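Local coordinates for protein acyl-coenzyme A oxidase 3 (Yarrowia lipolytica, PDB 5YS9) that oxidises acyl-CoA substrates of different chain lengths to (2E)-enoyl-CoA with FAD and molecular oxygen, releasing hydrogen peroxide in peroxisomal fatty acid beta-oxidation, at residues D73-K78 / S436-F441; E512-V517 / S598-R603; I38-E43 / K575-P580. One frame throughout, in Å; residues are numbered along the deposited sequence.

Interaction 1: residues D73-K78 / S436-F441; sequences DYDMPK and SGYNGF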
ATOM      1  N   ASP A  73       1.796  -5.987 -20.985  1.00 35.49           N
ATOM      2  CA  ASP A  73       2.739  -6.267 -19.915  1.00 34.46           C
ATOM      3  C   ASP A  73       2.052  -6.809 -18.637  1.00 32.38           C
ATOM      4  O   ASP A  73       2.709  -7.466 -17.833  1.00 30.40           O
ATOM      5  CB  ASP A  73       3.590  -5.027 -19.583  1.00 38.37           C
ATOM      6  CG  ASP A  73       4.571  -4.629 -20.689  1.00 37.48           C
ATOM      7  OD1 ASP A  73       4.576  -5.205 -21.784  1.00 42.64           O
ATOM      8  OD2 ASP A  73       5.356  -3.703 -20.469  1.00 42.19           O
ATOM      9  N   TYR A  74       0.754  -6.575 -18.435  1.00 29.87           N
ATOM     10  CA  TYR A  74       0.156  -7.036 -17.186  1.00 29.99           C
ATOM     11  C   TYR A  74       0.110  -8.584 -17.075  1.00 30.72           C
ATOM     12  O   TYR A  74       0.157  -9.125 -15.981  1.00 31.27           O
ATOM     13  CB  TYR A  74      -1.206  -6.383 -16.907  1.00 28.43           C
ATOM     14  CG  TYR A  74      -1.199  -4.857 -16.848  1.00 26.89           C
ATOM     15  CD1 TYR A  74      -0.531  -4.137 -15.801  1.00 27.72           C
ATOM     16  CD2 TYR A  74      -1.859  -4.117 -17.818  1.00 26.69           C
ATOM     17  CE1 TYR A  74      -0.544  -2.734 -15.768  1.00 26.13           C
ATOM     18  CE2 TYR A  74      -1.858  -2.712 -17.820  1.00 27.53           C
ATOM     19  CZ  TYR A  74      -1.208  -2.029 -16.789  1.00 27.28           C
ATOM     20  OH  TYR A  74      -1.309  -0.675 -16.829  1.00 29.64           O
ATOM     21  N   ASP A  75       0.088  -9.275 -18.211  1.00 32.26           N
ATOM     22  CA  ASP A  75      -0.065 -10.699 -18.263  1.00 32.72           C
ATOM     23  C   ASP A  75       1.272 -11.413 -18.365  1.00 34.05           C
ATOM     24  O   ASP A  75       1.303 -12.653 -18.464  1.00 35.46           O
ATOM     25  CB  ASP A  75      -0.899 -11.093 -19.492  1.00 35.35           C
ATOM     26  CG  ASP A  75      -2.350 -10.594 -19.428  1.00 39.28           C
ATOM     27  OD1 ASP A  75      -3.083 -11.126 -18.579  1.00 40.16           O
ATOM     28  OD2 ASP A  75      -2.756  -9.704 -20.245  1.00 40.31           O
ATOM     29  N   MET A  76       2.367 -10.662 -18.378  1.00 33.48           N
ATOM     30  CA  MET A  76       3.690 -11.233 -18.639  1.00 36.68           C
ATOM     31  C   MET A  76       4.253 -11.842 -17.384  1.00 34.45           C
ATOM     32  O   MET A  76       4.371 -11.124 -16.394  1.00 37.31           O
ATOM     33  CB  MET A  76       4.699 -10.161 -19.087  1.00 39.43           C
ATOM     34  CG  MET A  76       4.619  -9.775 -20.534  1.00 40.19           C
ATOM     35  SD  MET A  76       6.047  -8.784 -20.971  1.00 44.83           S
ATOM     36  CE  MET A  76       5.493  -8.165 -22.548  1.00 38.63           C
ATOM     37  N   PRO A  77       4.662 -13.122 -17.438  1.00 33.76           N
ATOM     38  CA  PRO A  77       5.433 -13.714 -16.325  1.00 36.16           C
ATOM     39  C   PRO A  77       6.871 -13.174 -16.281  1.00 35.30           C
ATOM     40  O   PRO A  77       7.353 -12.638 -17.275  1.00 38.43           O
ATOM     41  CB  PRO A  77       5.469 -15.207 -16.666  1.00 34.29           C
ATOM     42  CG  PRO A  77       5.467 -15.228 -18.161  1.00 36.24           C
ATOM     43  CD  PRO A  77       4.700 -13.991 -18.632  1.00 35.43           C
ATOM     44  N   LYS A  78       7.549 -13.390 -15.166  1.00 35.65           N
ATOM     45  CA  LYS A  78       8.857 -12.803 -14.944  1.00 39.28           C
ATOM     46  C   LYS A  78       9.888 -13.112 -16.021  1.00 39.04           C
ATOM     47  O   LYS A  78      10.632 -12.246 -16.330  1.00 41.25           O
ATOM     48  CB  LYS A  78       9.383 -13.081 -13.527  1.00 41.10           C
ATOM     49  CG  LYS A  78      10.657 -13.897 -13.352  1.00 50.22           C
ATOM     50  CD  LYS A  78      11.512 -13.407 -12.165  1.00 51.80           C
ATOM     51  CE  LYS A  78      12.283 -14.531 -11.448  1.00 60.86           C
ATOM     52  NZ  LYS A  78      13.543 -14.966 -12.123  1.00 61.94           N
ATOM     53  N   SER A 436      -8.498  -4.796 -10.984  1.00 27.18           N
ATOM     54  CA  SER A 436      -8.187  -5.378 -12.284  1.00 28.53           C
ATOM     55  C   SER A 436      -6.768  -5.026 -12.655  1.00 28.54           C
ATOM     56  O   SER A 436      -6.431  -3.852 -12.760  1.00 29.17           O
ATOM     57  CB  SER A 436      -9.134  -4.900 -13.401  1.00 28.52           C
ATOM     58  OG  SER A 436      -8.544  -5.124 -14.690  1.00 26.21           O
ATOM     59  N   GLY A 437      -5.936  -6.034 -12.877  1.00 29.61           N
ATOM     60  CA  GLY A 437      -4.560  -5.794 -13.327  1.00 31.97           C
ATOM     61  C   GLY A 437      -4.437  -4.812 -14.511  1.00 31.79           C
ATOM     62  O   GLY A 437      -3.444  -4.096 -14.628  1.00 34.35           O
ATOM     63  N   TYR A 438      -5.423  -4.797 -15.399  1.00 31.33           N
ATOM     64  CA  TYR A 438      -5.385  -3.942 -16.615  1.00 33.32           C
ATOM     65  C   TYR A 438      -5.535  -2.452 -16.297  1.00 31.65           C
ATOM     66  O   TYR A 438      -5.151  -1.616 -17.088  1.00 29.74           O
ATOM     67  CB  TYR A 438      -6.424  -4.427 -17.687  1.00 32.47           C
ATOM     68  CG  TYR A 438      -6.229  -5.892 -17.960  1.00 34.63           C
ATOM     69  CD1 TYR A 438      -4.995  -6.361 -18.470  1.00 36.07           C
ATOM     70  CD2 TYR A 438      -7.212  -6.837 -17.624  1.00 32.45           C
ATOM     71  CE1 TYR A 438      -4.764  -7.722 -18.646  1.00 33.76           C
ATOM     72  CE2 TYR A 438      -6.985  -8.197 -17.820  1.00 32.70           C
ATOM     73  CZ  TYR A 438      -5.769  -8.622 -18.328  1.00 34.26           C
ATOM     74  OH  TYR A 438      -5.537  -9.952 -18.515  1.00 34.21           O
ATOM     75  N   ASN A 439      -6.098  -2.118 -15.142  1.00 30.00           N
ATOM     76  CA  ASN A 439      -6.160  -0.735 -14.764  1.00 30.80           C
ATOM     77  C   ASN A 439      -4.895  -0.230 -14.046  1.00 32.01           C
ATOM     78  O   ASN A 439      -4.852   0.911 -13.656  1.00 34.28           O
ATOM     79  CB  ASN A 439      -7.437  -0.476 -14.012  1.00 32.26           C
ATOM     80  CG  ASN A 439      -8.645  -0.637 -14.908  1.00 32.60           C
ATOM     81  OD1 ASN A 439      -8.672  -0.068 -16.004  1.00 31.04           O
ATOM     82  ND2 ASN A 439      -9.625  -1.438 -14.483  1.00 31.48           N
ATOM     83  N   GLY A 440      -3.868  -1.081 -13.899  1.00 31.79           N
ATOM     84  CA  GLY A 440      -2.503  -0.672 -13.602  1.00 31.21           C
ATOM     85  C   GLY A 440      -2.135  -0.461 -12.155  1.00 31.31           C
ATOM     86  O   GLY A 440      -0.954  -0.540 -11.802  1.00 35.75           O
ATOM     87  N   PHE A 441      -3.118  -0.207 -11.303  1.00 31.05           N
ATOM     88  CA  PHE A 441      -2.847   0.047  -9.884  1.00 29.60           C
ATOM     89  C   PHE A 441      -1.921  -0.988  -9.229  1.00 29.08           C
ATOM     90  O   PHE A 441      -0.966  -0.625  -8.551  1.00 35.69           O
ATOM     91  CB  PHE A 441      -4.142   0.141  -9.097  1.00 31.80           C
ATOM     92  CG  PHE A 441      -5.098   1.201  -9.596  1.00 33.78           C
ATOM     93  CD1 PHE A 441      -4.867   2.542  -9.330  1.00 34.38           C
ATOM     94  CD2 PHE A 441      -6.246   0.851 -10.308  1.00 37.86           C
ATOM     95  CE1 PHE A 441      -5.728   3.507  -9.790  1.00 34.82           C
ATOM     96  CE2 PHE A 441      -7.132   1.823 -10.761  1.00 36.00           C
ATOM     97  CZ  PHE A 441      -6.867   3.146 -10.491  1.00 36.64           C
TER
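The ring of Tyr74 lies flat against a backbone carbonyl: Gly437 O sits over the centre of one ring face and comes closest to Tyr74 CD1, at 3.1 Å. At the far end of the same ring, Tyr74 OH reaches Gly440 CA at 3.4 Å, and Tyr438 O approaches obliquely near CE2. Gly440, with its positive phi of 85°, brings a bare CA up to the hydroxyl. Beside this, Tyr438 comes back across the gap. Its CB points away from residues 73-78, yet with CG anti to the carbonyl carbon (chi1 -53°) the ring swings round, so that CD1 packs 3.9 Å from Tyr74 CD2 and the hydroxyl gives a 2.7 Å hydrogen bond to Asp75 OD1, on its syn lone pair. The carboxylate stands at the edge of the Tyr438 ring, its plane turned 49° from it. Residues 437-439 form a short 3-10 segment that opens with an ST turn, in which Ser436 OG accepts a 3.2 Å bond from Tyr438 N; Gly440 then serves as N-cap of helix 441-448. A loop of the N-terminal helical domain is thereby joined to the loop after helix 391-428, with Gly437 about 11 Å from a bound FAD. Farther out, the polar ends find more partners: Tyr74 OH bonds to Asn645 O, Asp75 OD2 to Gln666, and Tyr438 OH also to Asn667. Helix 655-666 packs on Tyr438 through Val663 and Gln666. From the second subunit, Lys252 N bonds to Tyr438 OH, while Ile250 of that subunit packs on the Tyr438 side chain.

Interaction 2: residues E512-V517 / S598-R603; sequences EAWEKV and SGLFLR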
ATOM      1  N   GLU A 512       2.290  31.570   6.625  1.00 42.43           N
ATOM      2  CA  GLU A 512       2.757  31.939   7.948  1.00 47.43           C
ATOM      3  C   GLU A 512       2.402  30.831   8.949  1.00 42.61           C
ATOM      4  O   GLU A 512       3.202  30.468   9.810  1.00 38.79           O
ATOM      5  CB  GLU A 512       2.164  33.290   8.357  1.00 50.89           C
ATOM      6  CG  GLU A 512       2.812  33.937   9.574  1.00 56.51           C
ATOM      7  CD  GLU A 512       1.875  34.935  10.227  1.00 58.72           C
ATOM      8  OE1 GLU A 512       1.275  34.645  11.278  1.00 63.49           O
ATOM      9  OE2 GLU A 512       1.685  36.014   9.655  1.00 58.09           O
ATOM     10  N   ALA A 513       1.214  30.276   8.793  1.00 42.40           N
ATOM     11  CA  ALA A 513       0.754  29.220   9.687  1.00 46.29           C
ATOM     12  C   ALA A 513       1.618  27.926   9.614  1.00 42.94           C
ATOM     13  O   ALA A 513       1.827  27.281  10.623  1.00 38.14           O
ATOM     14  CB  ALA A 513      -0.715  28.915   9.405  1.00 47.24           C
ATOM     15  N   TRP A 514       2.109  27.572   8.421  1.00 39.59           N
ATOM     16  CA  TRP A 514       3.073  26.457   8.263  1.00 38.34           C
ATOM     17  C   TRP A 514       4.482  26.803   8.780  1.00 37.89           C
ATOM     18  O   TRP A 514       5.207  25.919   9.288  1.00 35.38           O
ATOM     19  CB  TRP A 514       3.112  25.934   6.800  1.00 37.67           C
ATOM     20  CG  TRP A 514       1.966  25.057   6.561  1.00 38.99           C
ATOM     21  CD1 TRP A 514       0.829  25.351   5.864  1.00 38.92           C
ATOM     22  CD2 TRP A 514       1.781  23.748   7.112  1.00 38.66           C
ATOM     23  NE1 TRP A 514      -0.054  24.287   5.946  1.00 39.63           N
ATOM     24  CE2 TRP A 514       0.504  23.294   6.701  1.00 37.29           C
ATOM     25  CE3 TRP A 514       2.572  22.911   7.927  1.00 38.04           C
ATOM     26  CZ2 TRP A 514       0.003  22.026   7.057  1.00 37.63           C
ATOM     27  CZ3 TRP A 514       2.089  21.649   8.265  1.00 35.74           C
ATOM     28  CH2 TRP A 514       0.798  21.222   7.842  1.00 36.55           C
ATOM     29  N   GLU A 515       4.874  28.070   8.636  1.00 35.43           N
ATOM     30  CA  GLU A 515       6.109  28.563   9.251  1.00 36.60           C
ATOM     31  C   GLU A 515       6.002  28.507  10.761  1.00 36.63           C
ATOM     32  O   GLU A 515       6.966  28.095  11.436  1.00 39.17           O
ATOM     33  CB  GLU A 515       6.483  29.972   8.742  1.00 37.06           C
ATOM     34  CG  GLU A 515       6.847  30.003   7.252  1.00 36.46           C
ATOM     35  CD  GLU A 515       7.285  31.383   6.750  1.00 42.39           C
ATOM     36  OE1 GLU A 515       7.127  32.397   7.477  1.00 49.69           O
ATOM     37  OE2 GLU A 515       7.810  31.471   5.616  1.00 42.60           O
ATOM     38  N   LYS A 516       4.832  28.842  11.310  1.00 37.65           N
ATOM     39  CA  LYS A 516       4.706  28.777  12.740  1.00 41.35           C
ATOM     40  C   LYS A 516       4.900  27.363  13.291  1.00 39.24           C
ATOM     41  O   LYS A 516       5.662  27.155  14.198  1.00 38.40           O
ATOM     42  CB  LYS A 516       3.362  29.310  13.253  1.00 47.10           C
ATOM     43  CG  LYS A 516       3.511  29.763  14.713  1.00 46.99           C
ATOM     44  CD  LYS A 516       2.253  29.702  15.531  1.00 46.97           C
ATOM     45  CE  LYS A 516       2.522  30.001  17.001  1.00 47.81           C
ATOM     46  NZ  LYS A 516       2.602  31.450  17.317  1.00 46.43           N
ATOM     47  N   VAL A 517       4.151  26.408  12.781  1.00 40.88           N
ATOM     48  CA  VAL A 517       4.172  25.066  13.351  1.00 40.14           C
ATOM     49  C   VAL A 517       5.536  24.353  13.109  1.00 39.72           C
ATOM     50  O   VAL A 517       5.979  23.617  13.969  1.00 39.64           O
ATOM     51  CB  VAL A 517       2.944  24.215  12.893  1.00 41.33           C
ATOM     52  CG1 VAL A 517       1.646  24.908  13.319  1.00 40.89           C
ATOM     53  CG2 VAL A 517       2.951  23.956  11.384  1.00 40.38           C
ATOM     54  N   SER A 598      -4.538  19.062  12.370  1.00 48.71           N
ATOM     55  CA  SER A 598      -5.171  20.139  13.106  1.00 48.57           C
ATOM     56  C   SER A 598      -4.469  20.391  14.419  1.00 48.74           C
ATOM     57  O   SER A 598      -4.363  21.516  14.863  1.00 56.32           O
ATOM     58  CB  SER A 598      -6.640  19.836  13.339  1.00 43.86           C
ATOM     59  OG  SER A 598      -6.797  18.730  14.192  1.00 47.24           O
ATOM     60  N   GLY A 599      -3.995  19.322  15.033  1.00 46.59           N
ATOM     61  CA  GLY A 599      -3.391  19.371  16.342  1.00 47.79           C
ATOM     62  C   GLY A 599      -2.174  20.260  16.407  1.00 49.41           C
ATOM     63  O   GLY A 599      -1.935  20.906  17.404  1.00 49.98           O
ATOM     64  N   LEU A 600      -1.392  20.280  15.347  1.00 47.98           N
ATOM     65  CA  LEU A 600      -0.201  21.087  15.321  1.00 45.71           C
ATOM     66  C   LEU A 600      -0.576  22.536  15.501  1.00 45.79           C
ATOM     67  O   LEU A 600       0.049  23.255  16.251  1.00 46.00           O
ATOM     68  CB  LEU A 600       0.434  20.949  13.949  1.00 48.34           C
ATOM     69  CG  LEU A 600       1.644  20.061  13.710  1.00 49.43           C
ATOM     70  CD1 LEU A 600       1.676  18.853  14.613  1.00 44.38           C
ATOM     71  CD2 LEU A 600       1.700  19.655  12.253  1.00 50.85           C
ATOM     72  N   PHE A 601      -1.602  22.954  14.785  1.00 47.06           N
ATOM     73  CA  PHE A 601      -2.122  24.315  14.834  1.00 49.28           C
ATOM     74  C   PHE A 601      -2.790  24.731  16.136  1.00 49.87           C
ATOM     75  O   PHE A 601      -2.672  25.863  16.557  1.00 47.06           O
ATOM     76  CB  PHE A 601      -2.964  24.592  13.605  1.00 49.35           C
ATOM     77  CG  PHE A 601      -2.242  24.297  12.336  1.00 45.92           C
ATOM     78  CD1 PHE A 601      -2.210  23.020  11.829  1.00 46.44           C
ATOM     79  CD2 PHE A 601      -1.547  25.282  11.689  1.00 42.31           C
ATOM     80  CE1 PHE A 601      -1.528  22.739  10.673  1.00 46.40           C
ATOM     81  CE2 PHE A 601      -0.859  25.009  10.532  1.00 46.58           C
ATOM     82  CZ  PHE A 601      -0.848  23.737  10.026  1.00 46.42           C
ATOM     83  N   LEU A 602      -3.509  23.803  16.746  1.00 52.56           N
ATOM     84  CA  LEU A 602      -4.076  24.007  18.076  1.00 54.30           C
ATOM     85  C   LEU A 602      -2.980  24.170  19.143  1.00 54.69           C
ATOM     86  O   LEU A 602      -2.976  25.108  19.924  1.00 55.48           O
ATOM     87  CB  LEU A 602      -5.019  22.848  18.450  1.00 57.22           C
ATOM     88  CG  LEU A 602      -6.552  23.097  18.401  1.00 63.10           C
ATOM     89  CD1 LEU A 602      -6.992  24.206  17.449  1.00 57.59           C
ATOM     90  CD2 LEU A 602      -7.327  21.791  18.131  1.00 59.75           C
ATOM     91  N   ARG A 603      -2.043  23.249  19.151  1.00 56.96           N
ATOM     92  CA  ARG A 603      -1.000  23.235  20.146  1.00 57.63           C
ATOM     93  C   ARG A 603      -0.102  24.484  20.135  1.00 58.07           C
ATOM     94  O   ARG A 603       0.304  24.924  21.199  1.00 55.77           O
ATOM     95  CB  ARG A 603      -0.175  21.974  19.952  1.00 61.18           C
ATOM     96  CG  ARG A 603       0.849  21.703  21.019  1.00 66.11           C
ATOM     97  CD  ARG A 603       2.247  22.130  20.604  1.00 67.65           C
ATOM     98  NE  ARG A 603       3.209  21.176  21.145  1.00 64.77           N
ATOM     99  CZ  ARG A 603       3.758  21.227  22.355  1.00 62.18           C
ATOM    100  NH1 ARG A 603       4.627  20.284  22.697  1.00 73.18           N
ATOM    101  NH2 ARG A 603       3.486  22.206  23.209  1.00 61.30           N
TER
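This is a buried, apolar crossing of two helices in the C-terminal helical region, where residues 512-517 of helix 507-534 meet the short helix 598-604. The segment axes approach to 9.9 Å and cross at 78°, close to perpendicular, so the helices touch over a small patch, with one large side chain contributing the biggest single share. That side chain is Phe601. With CG anti to the carbonyl carbon (chi1 -53°), its ring reaches across to helix 507-534, meeting Trp514 with its edge and Val517 with a face. Toward Trp514, Phe601 CZ stands over one face of the indole, 3.5 Å from Trp514 CZ2, in a T-shaped (edge-to-face) pair whose planes are 88° apart. The Phe601 ring centroid lies 4.9 Å from that of the six-membered ring of Trp514. On the face of the phenyl ring, Val517 CG1 makes a CH-pi contact 3.9 Å from the centroid of the Phe601 ring. The same methyl touches the backbone of the facing helix, with Val517 CG1 3.7 Å from Leu600 O, and Leu600 CB lies alongside. Ala513, one turn before Val517, adds its CB at 4.1 Å from Phe601 CE2, while Ala513 O comes within 3.5 Å of that carbon. Helices 579-596 and 547-573 close round the patch: Thr590, Ser593 and Ile594 pack on Trp514, and Ile556 touches both Val517 and Leu600. On helix 598-604, Arg603 reaches Asp613 of the second subunit in a salt bridge. Between the two segments themselves the cohesion is van der Waals and aromatic, so it depends on shape: the phenyl ring offers its edge to the indole and its face to the valine methyl, using both kinds of ring surface.

Interaction 3: residues I38-E43 / K575-P580; sequences IKDMTE and KADVKP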
ATOM      1  N   ILE A  38      -6.129  24.602 -21.848  1.00 48.66           N
ATOM      2  CA  ILE A  38      -5.404  23.527 -21.171  1.00 48.49           C
ATOM      3  C   ILE A  38      -3.901  23.688 -21.417  1.00 46.44           C
ATOM      4  O   ILE A  38      -3.112  23.557 -20.487  1.00 44.15           O
ATOM      5  CB  ILE A  38      -5.951  22.129 -21.579  1.00 52.03           C
ATOM      6  CG1 ILE A  38      -7.400  21.958 -21.064  1.00 57.14           C
ATOM      7  CG2 ILE A  38      -5.082  20.998 -21.045  1.00 51.15           C
ATOM      8  CD1 ILE A  38      -8.471  22.195 -22.100  1.00 64.02           C
ATOM      9  N   LYS A  39      -3.530  24.020 -22.646  1.00 48.45           N
ATOM     10  CA  LYS A  39      -2.137  24.297 -23.028  1.00 53.70           C
ATOM     11  C   LYS A  39      -1.404  25.170 -21.991  1.00 51.00           C
ATOM     12  O   LYS A  39      -0.247  24.888 -21.636  1.00 53.33           O
ATOM     13  CB  LYS A  39      -2.103  24.885 -24.460  1.00 62.06           C
ATOM     14  CG  LYS A  39      -0.967  25.839 -24.826  1.00 72.83           C
ATOM     15  CD  LYS A  39      -1.476  27.109 -25.519  1.00 79.72           C
ATOM     16  CE  LYS A  39      -0.427  28.228 -25.560  1.00 87.73           C
ATOM     17  NZ  LYS A  39       0.694  27.984 -26.521  1.00 88.37           N
ATOM     18  N   ASP A  40      -2.058  26.196 -21.470  1.00 48.09           N
ATOM     19  CA  ASP A  40      -1.374  27.058 -20.489  1.00 48.17           C
ATOM     20  C   ASP A  40      -1.168  26.395 -19.126  1.00 44.73           C
ATOM     21  O   ASP A  40      -0.225  26.737 -18.405  1.00 42.50           O
ATOM     22  CB  ASP A  40      -2.100  28.383 -20.317  1.00 48.56           C
ATOM     23  CG  ASP A  40      -2.077  29.240 -21.567  1.00 50.34           C
ATOM     24  OD1 ASP A  40      -1.180  29.085 -22.434  1.00 49.54           O
ATOM     25  OD2 ASP A  40      -2.976  30.104 -21.662  1.00 58.35           O
ATOM     26  N   MET A  41      -2.045  25.463 -18.758  1.00 40.33           N
ATOM     27  CA  MET A  41      -1.846  24.689 -17.545  1.00 39.61           C
ATOM     28  C   MET A  41      -0.675  23.686 -17.718  1.00 37.57           C
ATOM     29  O   MET A  41       0.128  23.505 -16.815  1.00 40.51           O
ATOM     30  CB  MET A  41      -3.158  23.985 -17.173  1.00 45.44           C
ATOM     31  CG  MET A  41      -3.206  23.427 -15.767  1.00 45.10           C
ATOM     32  SD  MET A  41      -2.949  24.735 -14.576  1.00 49.31           S
ATOM     33  CE  MET A  41      -4.628  25.078 -14.060  1.00 43.93           C
ATOM     34  N   THR A  42      -0.556  23.096 -18.902  1.00 34.40           N
ATOM     35  CA  THR A  42       0.543  22.230 -19.239  1.00 36.91           C
ATOM     36  C   THR A  42       1.872  22.986 -19.238  1.00 41.13           C
ATOM     37  O   THR A  42       2.886  22.437 -18.764  1.00 43.90           O
ATOM     38  CB  THR A  42       0.324  21.546 -20.601  1.00 34.18           C
ATOM     39  OG1 THR A  42      -1.008  21.027 -20.656  1.00 35.98           O
ATOM     40  CG2 THR A  42       1.277  20.435 -20.782  1.00 32.29           C
ATOM     41  N   GLU A  43       1.874  24.228 -19.739  1.00 44.87           N
ATOM     42  CA  GLU A  43       3.082  25.124 -19.639  1.00 46.33           C
ATOM     43  C   GLU A  43       3.507  25.453 -18.199  1.00 42.04           C
ATOM     44  O   GLU A  43       4.706  25.439 -17.875  1.00 38.86           O
ATOM     45  CB  GLU A  43       2.903  26.429 -20.434  1.00 48.98           C
ATOM     46  CG  GLU A  43       3.278  26.297 -21.910  1.00 51.58           C
ATOM     47  CD  GLU A  43       2.776  27.444 -22.756  1.00 54.63           C
ATOM     48  OE1 GLU A  43       2.462  27.189 -23.948  1.00 54.83           O
ATOM     49  OE2 GLU A  43       2.681  28.574 -22.211  1.00 53.88           O
ATOM     50  N   LYS A 575       0.758  32.144 -15.939  1.00 54.03           N
ATOM     51  CA  LYS A 575      -0.020  33.075 -16.763  1.00 49.90           C
ATOM     52  C   LYS A 575      -1.369  33.399 -16.116  1.00 49.77           C
ATOM     53  O   LYS A 575      -1.915  32.600 -15.351  1.00 56.54           O
ATOM     54  CB  LYS A 575      -0.247  32.501 -18.155  1.00 49.51           C
ATOM     55  CG  LYS A 575       0.971  32.532 -19.024  1.00 50.62           C
ATOM     56  CD  LYS A 575       0.659  31.858 -20.329  1.00 56.21           C
ATOM     57  CE  LYS A 575       1.852  32.000 -21.250  1.00 61.76           C
ATOM     58  NZ  LYS A 575       1.593  31.408 -22.594  1.00 60.80           N
ATOM     59  N   ALA A 576      -1.904  34.563 -16.462  1.00 47.00           N
ATOM     60  CA  ALA A 576      -3.057  35.119 -15.779  1.00 46.55           C
ATOM     61  C   ALA A 576      -4.282  34.229 -15.906  1.00 45.47           C
ATOM     62  O   ALA A 576      -5.048  34.169 -14.941  1.00 47.51           O
ATOM     63  CB  ALA A 576      -3.375  36.541 -16.290  1.00 43.06           C
ATOM     64  N   ASP A 577      -4.475  33.571 -17.062  1.00 43.14           N
ATOM     65  CA  ASP A 577      -5.718  32.801 -17.320  1.00 50.56           C
ATOM     66  C   ASP A 577      -5.836  31.481 -16.511  1.00 52.24           C
ATOM     67  O   ASP A 577      -6.960  30.999 -16.241  1.00 49.42           O
ATOM     68  CB  ASP A 577      -6.025  32.601 -18.821  1.00 57.41           C
ATOM     69  CG  ASP A 577      -4.891  31.974 -19.607  1.00 68.00           C
ATOM     70  OD1 ASP A 577      -4.054  31.225 -19.059  1.00 73.79           O
ATOM     71  OD2 ASP A 577      -4.844  32.242 -20.821  1.00 81.16           O
ATOM     72  N   VAL A 578      -4.694  30.961 -16.062  1.00 46.07           N
ATOM     73  CA  VAL A 578      -4.676  29.782 -15.218  1.00 44.97           C
ATOM     74  C   VAL A 578      -4.515  30.108 -13.747  1.00 45.39           C
ATOM     75  O   VAL A 578      -4.915  29.296 -12.919  1.00 44.36           O
ATOM     76  CB  VAL A 578      -3.603  28.761 -15.654  1.00 47.40           C
ATOM     77  CG1 VAL A 578      -4.056  28.028 -16.911  1.00 46.95           C
ATOM     78  CG2 VAL A 578      -2.233  29.396 -15.866  1.00 49.77           C
ATOM     79  N   LYS A 579      -3.967  31.289 -13.419  1.00 46.68           N
ATOM     80  CA  LYS A 579      -3.526  31.597 -12.062  1.00 44.97           C
ATOM     81  C   LYS A 579      -4.620  31.351 -11.003  1.00 45.05           C
ATOM     82  O   LYS A 579      -4.346  30.655  -9.993  1.00 39.05           O
ATOM     83  CB  LYS A 579      -2.924  33.020 -11.977  1.00 50.95           C
ATOM     84  CG  LYS A 579      -2.580  33.510 -10.564  1.00 55.75           C
ATOM     85  CD  LYS A 579      -1.802  34.826 -10.552  1.00 62.46           C
ATOM     86  CE  LYS A 579      -0.315  34.643 -10.882  1.00 73.21           C
ATOM     87  NZ  LYS A 579       0.538  35.787 -10.431  1.00 71.33           N
ATOM     88  N   PRO A 580      -5.869  31.867 -11.236  1.00 42.38           N
ATOM     89  CA  PRO A 580      -6.898  31.655 -10.178  1.00 42.27           C
ATOM     90  C   PRO A 580      -7.215  30.194  -9.913  1.00 40.84           C
ATOM     91  O   PRO A 580      -7.553  29.852  -8.778  1.00 42.24           O
ATOM     92  CB  PRO A 580      -8.139  32.398 -10.673  1.00 38.57           C
ATOM     93  CG  PRO A 580      -7.703  33.174 -11.859  1.00 39.21           C
ATOM     94  CD  PRO A 580      -6.397  32.644 -12.368  1.00 38.52           C
TER
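Lys575 reaches out with its chain extended beyond CG and sets its ammonium between two acids of helix 38-46. The stronger bond is the salt bridge from Lys575 NZ to Glu43 OE2, 3.1 Å, received on the syn lone pair; Asp40 OD1 forms a long ion pair with the same nitrogen at 3.6 Å. Glu43 OE1 takes a weak bond from Lys39 NZ, one turn earlier, within a salt bridge, so four charged side chains make one network. Beside it stands a less comfortable pair. Asp40 OD2 lies 3.0 Å from both OD1 and OD2 of Asp577, acceptor against acceptor, with the two carboxylates nearly coplanar, 17° apart. Such closeness of like charges may raise the pKa of one acid, and Lys575 probably offsets part of the repulsion. Beneath the charges the contact is apolar. Val578 CG1 fits against the helix backbone at 3.7 Å from Met41 N and also meets Asp40 CB. Met41, with CG anti to its backbone N (chi1 -166°), bends at chi2 and chi3 to bring CE 4.1 Å from Val578 CB. Phe36, just before helix 38-46, packs on both Met41 and Val578. The contact thus sets an N-terminal helix against the turn leading into helix 579-596, with helix 49-63 touching Glu43 through Glu49 and Val52.

Overall arrangement
From the N terminus, helix 38-46 opens the longest loop, which closes only when interaction 3 brings it against residues 575-580, 531 intervening residues later. Nested inside is interaction 1, where residues 73-78 wait for residues 436-441; the mixed beta-sheet of the middle domain lies in the chain between them. Interaction 2 opens at residues 512-517, after interaction 1 has closed but with the loop of interaction 3 still open, and ends at 598-603, so it crosses interaction 3. Interaction 1 ties a loop between N-terminal helices to the loop before helix 441-448, interaction 3 ties helix 38-46 to the start of helix 579-596, and interaction 2 stays within the C-terminal region. Interactions 1 and 2 both touch the second subunit.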